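Local atomic coordinates of luciferase-like monooxygenase (Streptomyces bottropensis, PDB entry 7BIP), a protein that probably acts as a monooxygenase of the bacterial luciferase-like family, inserting oxygen during biosynthesis of the aromatic polyketide rishirilide. Residues K2-F8 against F37-V43; I228-C234 against F319-V325; E30-G36 against R67-V71. Residue numbers count along the deposited sequence, not the author numbering.

Contact 1 (K2-F8 against F37-V43); sequences KFGINLF and FHHVKTV
Strand 2-6 and strand 39-42 lie parallel, their axes 4.7 Å apart and crossing at -38°, with Gly-4 level with His-39, Ile-5 with Val-40 and Asn-6 with Lys-41. The loop residue His-38 gives N to Phe-3 O (2.8 Å); the extended strands then carry Ile-5 N to His-39 O (3.0 Å), Lys-41 N to Ile-5 O (2.8 Å) and Leu-7 N to Lys-41 O (2.9 Å), and Thr-42 OG1 donates to Leu-7 O (2.8 Å). With helix 18-35 between them, the strands form a beta-alpha-beta unit of the TIM barrel. Gly-4 leaves room for His-39, whose p rotamer (chi2 -102°) lays the imidazole face on Gly-4 CA, 3.4 Å from the ring centroid; a CB there would clash. His-38 (t) takes Lys-2 CB over its ring; His-38 ND1 and His-39 ND1 hydrogen-bond (3.0 Å), while His-38 NE2 bonds Glu-226 and His-39 NE2 Ser-322. On the other face Ile-5 (p) sets CG1 4.1 Å from Val-40 CG2, and Leu-7 (m) CD1 3.9 Å from Val-40 CG1. Val-43 (m) puts CG2 over the Phe-8 ring (t), 4.1 Å from its centroid. Lys-41 (t, t, m, t), from an observed calcium site though no ion is bound here, hydrogen-bonds through NZ to Ser-322 and His-229. Aliphatic groups thus back the strands, whereas the ends of His-39 and Lys-41 supply polar groups inside the barrel.

Contact 2 (I228-C234 against F319-V325); sequences IHMSYNC and FTISLQV. With EDO (1,2-ethanediol), chain I.
Met-230 (m, t, t) reaches over the ring of Phe-319, its CE 3.8 Å from the centroid, its SD oblique at 4.3 Å: a Met-aromatic contact. Phe-319 takes p (chi2 100°), and its CB meets Ile-228 CG2 at 3.7 Å. Tyr-232 (m) continues this face, with CE2 3.9 Å from Ile-321 CD1. Helix 202-218 packs on Ile-228 and Met-230, helix 302-316 on Met-230, Tyr-232 and Phe-319. The extended, parallel backbones (axes 4.4 Å apart at -32°) pair His-229 with Thr-320, Ser-231 with Ser-322 and Asn-233 with Gln-324, as neighbouring strands of a TIM barrel. Hydrogen bonds alternate: Thr-320 N to Ile-228 O, Ser-322 N to Met-230 O, Tyr-232 N to Ser-322 O and Cys-234 N to Gln-324 O (2.9 Å each), Met-230 N to Thr-320 O (3.0 Å), Gln-324 N to Tyr-232 O (2.8 Å). On the polar face Thr-320 (m) lays CG2 over the His-229 ring, 3.8 Å from its centroid; His-229 ND1 and Ser-322 OG both bond Lys-41 NZ, and Ser-322 OG also bonds His-39 NE2. A 1,2-ethanediol bonds weakly from O2 to Asn-233 OD1 (3.4 Å). One water donates to Cys-234 O (2.9 Å) and Val-325 O (3.0 Å).

Contact 3 (E30-G36 against R67-V71); sequences ELADELG and RTRRV. With EDO (1,2-ethanediol), chain F.
A single carboxylate, that of Asp-33, gathers three consecutive backbone amides of an irregular loop: OD2 accepts from Arg-69 N at 2.8 Å, OD1 from Arg-70 N at 2.9 Å and from Val-71 N at 3.0 Å. The loop leads from helix 57-67 into strand 72-78 of the TIM barrel and lies beside the C-terminal end of helix 18-35, so side chain and backbone tie two successive beta-alpha units together at the start of a strand. Asp-33 is t (chi2 37°), swinging its carboxylate to the loop; its CA is 5.2 Å from Val-71 CA, and Glu-30 CA is 5.9 Å from Thr-68 CA. Arg-70 (p, t, t) binds back to the helix with an extended side chain: NE at 2.9 Å and NH2 at 3.1 Å both donate to Asp-33 O, a carbonyl near the helix end. There Gly-36, at phi 94°, psi 19°, closes a Schellman motif whose bonds back into the last turn are weak; this backbone would jam a CB against the preceding carbonyl. One helical turn before Asp-33, Glu-30 (m, t) makes a salt bridge from OE2 to Arg-67 NH1 (2.9 Å), with Arg-67 coiled m, m, t; Glu-30 OE1 also pairs with Arg-27, and Arg-67 NE reaches Ala-66 O of the second subunit. Arg-69 NE makes a weak bond to O2 of a 1,2-ethanediol (3.3 Å). Towards the barrel Val-71 (p) places CG2 4.2 Å from Ala-32 CB, and both side chains touch Val-40. A water bridges the segments, donating to Asp-33 OD2 at 2.9 Å and Arg-67 O at 2.8 Å.

Overall arrangement
The contacts follow one arc of the TIM barrel. Contacts 1 and 2 share its curled parallel sheet, their centres about 7 Å apart: strand 2-6 lies between 39-42 and 320-324, and the latter pairs in turn with 228-236, so the N-terminal strand joins the last one and closes the barrel. Ser-322 of contact 2 joins His-39 and Lys-41 of contact 1 inside the barrel. Contact 3 is on the outer layer, about 11 Å between centres from contact 1 and 17 Å from contact 2. Its segments alternate along the chain with those of contact 1, and Val-71 packs on His-39; contact 2 comes later. Polar interior and helical shell thus meet across strand 39-42.

Contact 1 (K2-F8 against F37-V43)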
loop_
_atom_site.group_PDB
_atom_site.type_symbol
_atom_site.label_atom_id
_atom_site.label_comp_id
_atom_site.label_asym_id
_atom_site.label_seq_id
_atom_site.Cartn_x
_atom_site.Cartn_y
_atom_site.Cartn_z
ATOM N N LYS A 2 24.076 13.042 0.429
ATOM C CA LYS A 2 23.515 11.697 0.496
ATOM C C LYS A 2 23.025 11.295 -0.886
ATOM O O LYS A 2 22.600 12.149 -1.672
ATOM C CB LYS A 2 22.338 11.611 1.493
ATOM C CG LYS A 2 22.700 11.930 2.951
ATOM C CD LYS A 2 23.662 10.902 3.514
ATOM C CE LYS A 2 23.690 10.939 5.030
ATOM N NZ LYS A 2 24.637 9.925 5.559
ATOM N N PHE A 3 23.078 9.992 -1.187
ATOM C CA PHE A 3 22.667 9.488 -2.498
ATOM C C PHE A 3 21.777 8.273 -2.323
ATOM O O PHE A 3 22.205 7.267 -1.748
ATOM C CB PHE A 3 23.873 9.110 -3.377
ATOM C CG PHE A 3 24.858 10.224 -3.563
ATOM C CD1 PHE A 3 24.699 11.150 -4.588
ATOM C CD2 PHE A 3 25.940 10.348 -2.711
ATOM C CE1 PHE A 3 25.618 12.190 -4.751
ATOM C CE2 PHE A 3 26.852 11.387 -2.865
ATOM C CZ PHE A 3 26.686 12.304 -3.886
ATOM N N GLY A 4 20.552 8.364 -2.839
ATOM C CA GLY A 4 19.682 7.214 -2.942
ATOM C C GLY A 4 19.267 6.993 -4.378
ATOM O O GLY A 4 19.804 7.635 -5.290
ATOM N N ILE A 5 18.331 6.081 -4.614
ATOM C CA ILE A 5 17.871 5.843 -5.975
ATOM C C ILE A 5 16.392 6.172 -6.055
ATOM O O ILE A 5 15.642 6.024 -5.084
ATOM C CB ILE A 5 18.116 4.401 -6.460
ATOM C CG1 ILE A 5 17.352 3.408 -5.574
ATOM C CG2 ILE A 5 19.632 4.103 -6.510
ATOM C CD1 ILE A 5 17.170 2.024 -6.217
ATOM N N ASN A 6 15.986 6.645 -7.227
ATOM C CA ASN A 6 14.599 6.936 -7.538
ATOM C C ASN A 6 14.156 5.951 -8.607
ATOM O O ASN A 6 14.909 5.659 -9.545
ATOM C CB ASN A 6 14.448 8.380 -8.028
ATOM C CG ASN A 6 13.017 8.884 -7.964
ATOM O OD1 ASN A 6 12.078 8.111 -7.793
ATOM N ND2 ASN A 6 12.848 10.198 -8.117
ATOM N N LEU A 7 12.958 5.412 -8.442
ATOM C CA LEU A 7 12.417 4.391 -9.340
ATOM C C LEU A 7 11.137 4.948 -9.964
ATOM O O LEU A 7 10.021 4.552 -9.633
ATOM C CB LEU A 7 12.171 3.066 -8.590
ATOM C CG LEU A 7 13.462 2.393 -8.113
ATOM C CD1 LEU A 7 13.190 1.208 -7.173
ATOM C CD2 LEU A 7 14.355 1.969 -9.307
ATOM N N PHE A 8 11.323 5.897 -10.870
ATOM C CA PHE A 8 10.225 6.566 -11.554
ATOM C C PHE A 8 9.956 5.793 -12.833
ATOM O O PHE A 8 10.794 5.810 -13.740
ATOM C CB PHE A 8 10.630 8.003 -11.865
ATOM C CG PHE A 8 9.515 8.899 -12.352
ATOM C CD1 PHE A 8 9.319 10.141 -11.767
ATOM C CD2 PHE A 8 8.711 8.543 -13.421
ATOM C CE1 PHE A 8 8.317 10.990 -12.209
ATOM C CE2 PHE A 8 7.710 9.393 -13.868
ATOM C CZ PHE A 8 7.519 10.614 -13.258
ATOM N N PHE A 37 23.462 2.534 -0.437
ATOM C CA PHE A 37 22.760 3.757 -0.789
ATOM C C PHE A 37 21.877 4.227 0.366
ATOM O O PHE A 37 21.527 3.464 1.274
ATOM C CB PHE A 37 21.928 3.542 -2.055
ATOM C CG PHE A 37 22.757 3.495 -3.313
ATOM C CD1 PHE A 37 23.036 4.660 -4.009
ATOM C CD2 PHE A 37 23.283 2.292 -3.780
ATOM C CE1 PHE A 37 23.808 4.640 -5.162
ATOM C CE2 PHE A 37 24.062 2.265 -4.952
ATOM C CZ PHE A 37 24.320 3.446 -5.633
ATOM N N HIS A 38 21.528 5.514 0.327
ATOM C CA HIS A 38 20.833 6.144 1.451
ATOM C C HIS A 38 19.340 5.811 1.469
ATOM O O HIS A 38 18.763 5.615 2.546
ATOM C CB HIS A 38 21.050 7.661 1.388
ATOM C CG HIS A 38 20.253 8.435 2.392
ATOM N ND1 HIS A 38 19.128 9.155 2.052
ATOM C CD2 HIS A 38 20.424 8.608 3.724
ATOM C CE1 HIS A 38 18.639 9.740 3.132
ATOM N NE2 HIS A 38 19.406 9.420 4.160
ATOM N N HIS A 39 18.696 5.741 0.307
ATOM C CA HIS A 39 17.243 5.592 0.272
ATOM C C HIS A 39 16.805 4.983 -1.055
ATOM O O HIS A 39 17.582 4.887 -2.008
ATOM C CB HIS A 39 16.543 6.941 0.486
ATOM C CG HIS A 39 16.772 7.916 -0.626
ATOM N ND1 HIS A 39 17.676 8.949 -0.528
ATOM C CD2 HIS A 39 16.208 8.022 -1.855
ATOM C CE1 HIS A 39 17.667 9.648 -1.651
ATOM N NE2 HIS A 39 16.784 9.107 -2.471
ATOM N N VAL A 40 15.533 4.576 -1.087
ATOM C CA VAL A 40 14.802 4.199 -2.294
ATOM C C VAL A 40 13.565 5.090 -2.368
ATOM O O VAL A 40 12.794 5.169 -1.402
ATOM C CB VAL A 40 14.389 2.711 -2.277
ATOM C CG1 VAL A 40 13.519 2.384 -3.485
ATOM C CG2 VAL A 40 15.632 1.802 -2.251
ATOM N N LYS A 41 13.381 5.764 -3.498
ATOM C CA LYS A 41 12.278 6.698 -3.692
ATOM C C LYS A 41 11.408 6.210 -4.848
ATOM O O LYS A 41 11.901 5.560 -5.767
ATOM C CB LYS A 41 12.831 8.114 -3.992
ATOM C CG LYS A 41 11.792 9.183 -4.330
ATOM C CD LYS A 41 12.477 10.545 -4.501
ATOM C CE LYS A 41 12.933 11.123 -3.168
ATOM N NZ LYS A 41 13.848 12.299 -3.417
ATOM N N THR A 42 10.108 6.491 -4.795
ATOM C CA THR A 42 9.286 6.341 -5.989
ATOM C C THR A 42 8.173 7.379 -5.950
ATOM O O THR A 42 8.069 8.172 -5.010
ATOM C CB THR A 42 8.749 4.908 -6.140
ATOM O OG1 THR A 42 8.267 4.736 -7.481
ATOM C CG2 THR A 42 7.610 4.637 -5.161
ATOM N N VAL A 43 7.317 7.345 -6.974
ATOM C CA VAL A 43 6.452 8.467 -7.318
ATOM C C VAL A 43 4.984 8.036 -7.289
ATOM O O VAL A 43 4.658 6.864 -7.117
ATOM C CB VAL A 43 6.807 9.039 -8.700
ATOM C CG1 VAL A 43 8.307 9.242 -8.795
ATOM C CG2 VAL A 43 6.324 8.085 -9.786
#

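Contact 2 (I228-C234 against F319-V325)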
loop_
_atom_site.group_PDB
_atom_site.type_symbol
_atom_site.label_atom_id
_atom_site.label_comp_id
_atom_site.label_asym_id
_atom_site.label_seq_id
_atom_site.Cartn_x
_atom_site.Cartn_y
_atom_site.Cartn_z
ATOM N N ILE A 228 16.661 18.422 2.296
ATOM C CA ILE A 228 16.661 19.005 0.961
ATOM C C ILE A 228 16.913 17.875 -0.028
ATOM O O ILE A 228 17.991 17.264 -0.009
ATOM C CB ILE A 228 17.725 20.103 0.813
ATOM C CG1 ILE A 228 17.447 21.267 1.772
ATOM C CG2 ILE A 228 17.792 20.607 -0.619
ATOM C CD1 ILE A 228 18.614 22.230 1.873
ATOM N N HIS A 229 15.922 17.594 -0.877
ATOM C CA HIS A 229 15.977 16.497 -1.839
ATOM C C HIS A 229 15.905 17.034 -3.261
ATOM O O HIS A 229 15.153 17.965 -3.541
ATOM C CB HIS A 229 14.805 15.519 -1.646
ATOM C CG HIS A 229 14.996 14.538 -0.531
ATOM N ND1 HIS A 229 14.715 13.194 -0.667
ATOM C CD2 HIS A 229 15.402 14.710 0.750
ATOM C CE1 HIS A 229 14.959 12.578 0.477
ATOM N NE2 HIS A 229 15.371 13.476 1.354
ATOM N N MET A 230 16.677 16.434 -4.168
ATOM C CA MET A 230 16.537 16.694 -5.596
ATOM C C MET A 230 16.779 15.389 -6.335
ATOM O O MET A 230 17.631 14.601 -5.924
ATOM C CB MET A 230 17.530 17.750 -6.106
ATOM C CG MET A 230 17.527 19.057 -5.319
ATOM S SD MET A 230 18.637 20.251 -6.076
ATOM C CE MET A 230 19.110 21.226 -4.648
ATOM N N SER A 231 16.045 15.163 -7.422
ATOM C CA SER A 231 16.218 13.965 -8.240
ATOM C C SER A 231 16.946 14.310 -9.530
ATOM O O SER A 231 16.713 15.368 -10.120
ATOM C CB SER A 231 14.881 13.297 -8.568
ATOM O OG SER A 231 14.343 12.655 -7.421
ATOM N N TYR A 232 17.835 13.411 -9.960
ATOM C CA TYR A 232 18.564 13.560 -11.216
ATOM C C TYR A 232 18.518 12.244 -11.972
ATOM O O TYR A 232 18.793 11.196 -11.388
ATOM C CB TYR A 232 20.033 13.912 -10.984
ATOM C CG TYR A 232 20.335 15.307 -10.488
ATOM C CD1 TYR A 232 20.576 16.349 -11.377
ATOM C CD2 TYR A 232 20.436 15.564 -9.127
ATOM C CE1 TYR A 232 20.886 17.623 -10.919
ATOM C CE2 TYR A 232 20.736 16.830 -8.661
ATOM C CZ TYR A 232 20.967 17.848 -9.561
ATOM O OH TYR A 232 21.259 19.096 -9.090
ATOM N N ASN A 233 18.222 12.298 -13.270
ATOM C CA ASN A 233 18.411 11.116 -14.104
ATOM C C ASN A 233 19.877 10.696 -14.074
ATOM O O ASN A 233 20.784 11.532 -14.133
ATOM C CB ASN A 233 17.954 11.391 -15.534
ATOM C CG ASN A 233 16.455 11.575 -15.629
ATOM O OD1 ASN A 233 15.702 10.996 -14.846
ATOM N ND2 ASN A 233 16.013 12.392 -16.580
ATOM N N CYS A 234 20.115 9.391 -13.935
ATOM C CA CYS A 234 21.479 8.938 -13.702
ATOM C C CYS A 234 21.747 7.680 -14.509
ATOM O O CYS A 234 20.981 6.713 -14.432
ATOM C CB CYS A 234 21.716 8.685 -12.205
ATOM S SG CYS A 234 23.366 8.106 -11.848
ATOM N N PHE A 319 23.272 18.119 0.275
ATOM C CA PHE A 319 21.853 17.757 0.291
ATOM C C PHE A 319 21.730 16.299 -0.150
ATOM O O PHE A 319 22.734 15.588 -0.283
ATOM C CB PHE A 319 21.028 18.723 -0.575
ATOM C CG PHE A 319 21.345 18.661 -2.053
ATOM C CD1 PHE A 319 20.525 17.952 -2.919
ATOM C CD2 PHE A 319 22.449 19.320 -2.573
ATOM C CE1 PHE A 319 20.809 17.888 -4.273
ATOM C CE2 PHE A 319 22.736 19.262 -3.933
ATOM C CZ PHE A 319 21.909 18.541 -4.786
ATOM N N THR A 320 20.493 15.844 -0.336
ATOM C CA THR A 320 20.180 14.458 -0.668
ATOM C C THR A 320 19.770 14.362 -2.134
ATOM O O THR A 320 18.788 14.990 -2.549
ATOM C CB THR A 320 19.070 13.938 0.243
ATOM O OG1 THR A 320 19.509 14.007 1.610
ATOM C CG2 THR A 320 18.721 12.504 -0.109
ATOM N N ILE A 321 20.517 13.576 -2.914
ATOM C CA ILE A 321 20.216 13.357 -4.328
ATOM C C ILE A 321 19.580 11.984 -4.479
ATOM O O ILE A 321 20.071 11.004 -3.903
ATOM C CB ILE A 321 21.481 13.454 -5.196
ATOM C CG1 ILE A 321 21.883 14.918 -5.412
ATOM C CG2 ILE A 321 21.257 12.747 -6.551
ATOM C CD1 ILE A 321 23.203 15.123 -6.169
ATOM N N SER A 322 18.499 11.910 -5.255
ATOM C CA SER A 322 17.931 10.639 -5.695
ATOM C C SER A 322 18.345 10.411 -7.140
ATOM O O SER A 322 18.052 11.240 -8.011
ATOM C CB SER A 322 16.404 10.611 -5.576
ATOM O OG SER A 322 15.980 10.912 -4.263
ATOM N N LEU A 323 19.016 9.289 -7.390
ATOM C CA LEU A 323 19.495 8.946 -8.727
ATOM C C LEU A 323 18.410 8.151 -9.445
ATOM O O LEU A 323 18.100 7.025 -9.057
ATOM C CB LEU A 323 20.791 8.146 -8.626
ATOM C CG LEU A 323 21.884 8.787 -7.765
ATOM C CD1 LEU A 323 22.896 7.727 -7.360
ATOM C CD2 LEU A 323 22.563 9.942 -8.519
ATOM N N GLN A 324 17.823 8.743 -10.479
ATOM C CA GLN A 324 16.754 8.085 -11.222
ATOM C C GLN A 324 17.373 7.124 -12.239
ATOM O O GLN A 324 17.934 7.565 -13.250
ATOM C CB GLN A 324 15.876 9.138 -11.894
ATOM C CG GLN A 324 14.894 8.551 -12.879
ATOM C CD GLN A 324 14.051 7.491 -12.229
ATOM O OE1 GLN A 324 13.564 7.676 -11.116
ATOM N NE2 GLN A 324 13.884 6.368 -12.904
ATOM N N VAL A 325 17.265 5.810 -12.001
ATOM C CA VAL A 325 18.102 4.829 -12.701
ATOM C C VAL A 325 17.328 3.939 -13.665
ATOM O O VAL A 325 17.948 3.091 -14.318
ATOM C CB VAL A 325 18.899 3.951 -11.712
ATOM C CG1 VAL A 325 19.936 4.785 -10.940
ATOM C CG2 VAL A 325 17.969 3.236 -10.739
HETATM C C1 EDO I . 11.370 12.391 -15.189
HETATM O O1 EDO I . 11.598 10.987 -15.344
HETATM C C2 EDO I . 11.762 12.803 -13.775
HETATM O O2 EDO I . 13.172 13.056 -13.725
HETATM O O HOH W 1 20.767 3.872 -15.013
#

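Contact 3 (E30-G36 against R67-V71)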
loop_
_atom_site.group_PDB
_atom_site.type_symbol
_atom_site.label_atom_id
_atom_site.label_comp_id
_atom_site.label_asym_id
_atom_site.label_seq_id
_atom_site.Cartn_x
_atom_site.Cartn_y
_atom_site.Cartn_z
ATOM N N GLU A 30 16.718 -3.869 -3.407
ATOM C CA GLU A 30 17.638 -4.753 -2.678
ATOM C C GLU A 30 19.092 -4.376 -2.934
ATOM O O GLU A 30 19.913 -4.367 -2.009
ATOM C CB GLU A 30 17.401 -6.208 -3.088
ATOM C CG GLU A 30 16.072 -6.797 -2.578
ATOM C CD GLU A 30 15.755 -8.152 -3.207
ATOM O OE1 GLU A 30 16.570 -8.643 -4.013
ATOM O OE2 GLU A 30 14.697 -8.743 -2.898
ATOM N N LEU A 31 19.430 -4.074 -4.190
ATOM C CA LEU A 31 20.796 -3.673 -4.501
ATOM C C LEU A 31 21.153 -2.351 -3.829
ATOM O O LEU A 31 22.282 -2.173 -3.361
ATOM C CB LEU A 31 20.975 -3.598 -6.017
ATOM C CG LEU A 31 22.415 -3.466 -6.508
ATOM C CD1 LEU A 31 23.200 -4.750 -6.227
ATOM C CD2 LEU A 31 22.429 -3.153 -8.003
ATOM N N ALA A 32 20.207 -1.407 -3.763
ATOM C CA ALA A 32 20.447 -0.178 -3.006
ATOM C C ALA A 32 20.807 -0.496 -1.555
ATOM O O ALA A 32 21.748 0.077 -0.987
ATOM C CB ALA A 32 19.205 0.718 -3.069
ATOM N N ASP A 33 20.046 -1.401 -0.941
ATOM C CA ASP A 33 20.328 -1.860 0.419
ATOM C C ASP A 33 21.736 -2.442 0.529
ATOM O O ASP A 33 22.523 -2.051 1.397
ATOM C CB ASP A 33 19.271 -2.898 0.806
ATOM C CG ASP A 33 19.029 -2.986 2.303
ATOM O OD1 ASP A 33 19.062 -1.942 2.977
ATOM O OD2 ASP A 33 18.772 -4.109 2.785
ATOM N N GLU A 34 22.074 -3.369 -0.365
ATOM C CA GLU A 34 23.342 -4.088 -0.270
ATOM C C GLU A 34 24.529 -3.164 -0.495
ATOM O O GLU A 34 25.554 -3.287 0.185
ATOM C CB GLU A 34 23.369 -5.226 -1.287
ATOM C CG GLU A 34 22.293 -6.286 -1.080
ATOM C CD GLU A 34 22.079 -7.158 -2.313
ATOM O OE1 GLU A 34 22.870 -7.041 -3.277
ATOM O OE2 GLU A 34 21.125 -7.967 -2.311
ATOM N N LEU A 35 24.404 -2.225 -1.438
ATOM C CA LEU A 35 25.534 -1.394 -1.841
ATOM C C LEU A 35 25.733 -0.176 -0.951
ATOM O O LEU A 35 26.744 0.513 -1.108
ATOM C CB LEU A 35 25.373 -0.935 -3.298
ATOM C CG LEU A 35 25.435 -2.023 -4.376
ATOM C CD1 LEU A 35 25.186 -1.423 -5.755
ATOM C CD2 LEU A 35 26.789 -2.729 -4.333
ATOM N N GLY A 36 24.811 0.111 -0.035
ATOM C CA GLY A 36 25.005 1.201 0.902
ATOM C C GLY A 36 24.412 2.528 0.492
ATOM O O GLY A 36 24.830 3.565 1.020
ATOM N N ARG A 67 11.769 -6.082 1.754
ATOM C CA ARG A 67 12.939 -6.709 1.141
ATOM C C ARG A 67 14.272 -6.158 1.646
ATOM O O ARG A 67 15.322 -6.700 1.271
ATOM C CB ARG A 67 12.887 -6.543 -0.388
ATOM C CG ARG A 67 11.742 -7.293 -1.087
ATOM C CD ARG A 67 12.039 -8.781 -1.189
ATOM N NE ARG A 67 11.046 -9.461 -2.018
ATOM C CZ ARG A 67 11.059 -9.466 -3.348
ATOM N NH1 ARG A 67 12.030 -8.841 -4.007
ATOM N NH2 ARG A 67 10.104 -10.102 -4.025
ATOM N N THR A 68 14.272 -5.116 2.486
ATOM C CA THR A 68 15.494 -4.403 2.833
ATOM C C THR A 68 15.597 -4.233 4.344
ATOM O O THR A 68 14.639 -4.446 5.093
ATOM C CB THR A 68 15.548 -3.030 2.146
ATOM O OG1 THR A 68 14.366 -2.286 2.479
ATOM C CG2 THR A 68 15.623 -3.178 0.606
ATOM N N ARG A 69 16.790 -3.839 4.799
ATOM C CA ARG A 69 17.007 -3.635 6.223
ATOM C C ARG A 69 17.474 -2.237 6.601
ATOM O O ARG A 69 17.163 -1.792 7.708
ATOM C CB ARG A 69 18.025 -4.654 6.756
ATOM C CG ARG A 69 17.536 -6.096 6.715
ATOM C CD ARG A 69 18.647 -7.077 7.063
ATOM N NE ARG A 69 18.754 -8.153 6.081
ATOM C CZ ARG A 69 19.831 -8.916 5.919
ATOM N NH1 ARG A 69 19.837 -9.870 4.996
ATOM N NH2 ARG A 69 20.904 -8.722 6.676
ATOM N N ARG A 70 18.208 -1.529 5.736
ATOM C CA ARG A 70 18.790 -0.267 6.198
ATOM C C ARG A 70 18.451 0.939 5.327
ATOM O O ARG A 70 18.395 2.070 5.828
ATOM C CB ARG A 70 20.310 -0.402 6.324
ATOM C CG ARG A 70 21.025 -0.737 5.043
ATOM C CD ARG A 70 22.530 -0.625 5.232
ATOM N NE ARG A 70 23.265 -1.053 4.046
ATOM C CZ ARG A 70 24.558 -1.365 4.049
ATOM N NH1 ARG A 70 25.254 -1.292 5.179
ATOM N NH2 ARG A 70 25.158 -1.746 2.925
ATOM N N VAL A 71 18.228 0.721 4.030
ATOM C CA VAL A 71 17.903 1.822 3.135
ATOM C C VAL A 71 16.618 2.520 3.601
ATOM O O VAL A 71 15.655 1.877 4.036
ATOM C CB VAL A 71 17.799 1.254 1.706
ATOM C CG1 VAL A 71 16.490 0.477 1.488
ATOM C CG2 VAL A 71 18.024 2.296 0.668
HETATM C C1 EDO F . 13.931 -9.179 5.636
HETATM O O1 EDO F . 14.053 -9.129 7.061
HETATM C C2 EDO F . 14.788 -8.077 5.033
HETATM O O2 EDO F . 15.922 -8.669 4.398
HETATM O O HOH W 2 15.577 -9.536 0.316
HETATM O O HOH W 3 18.120 -6.298 0.959
#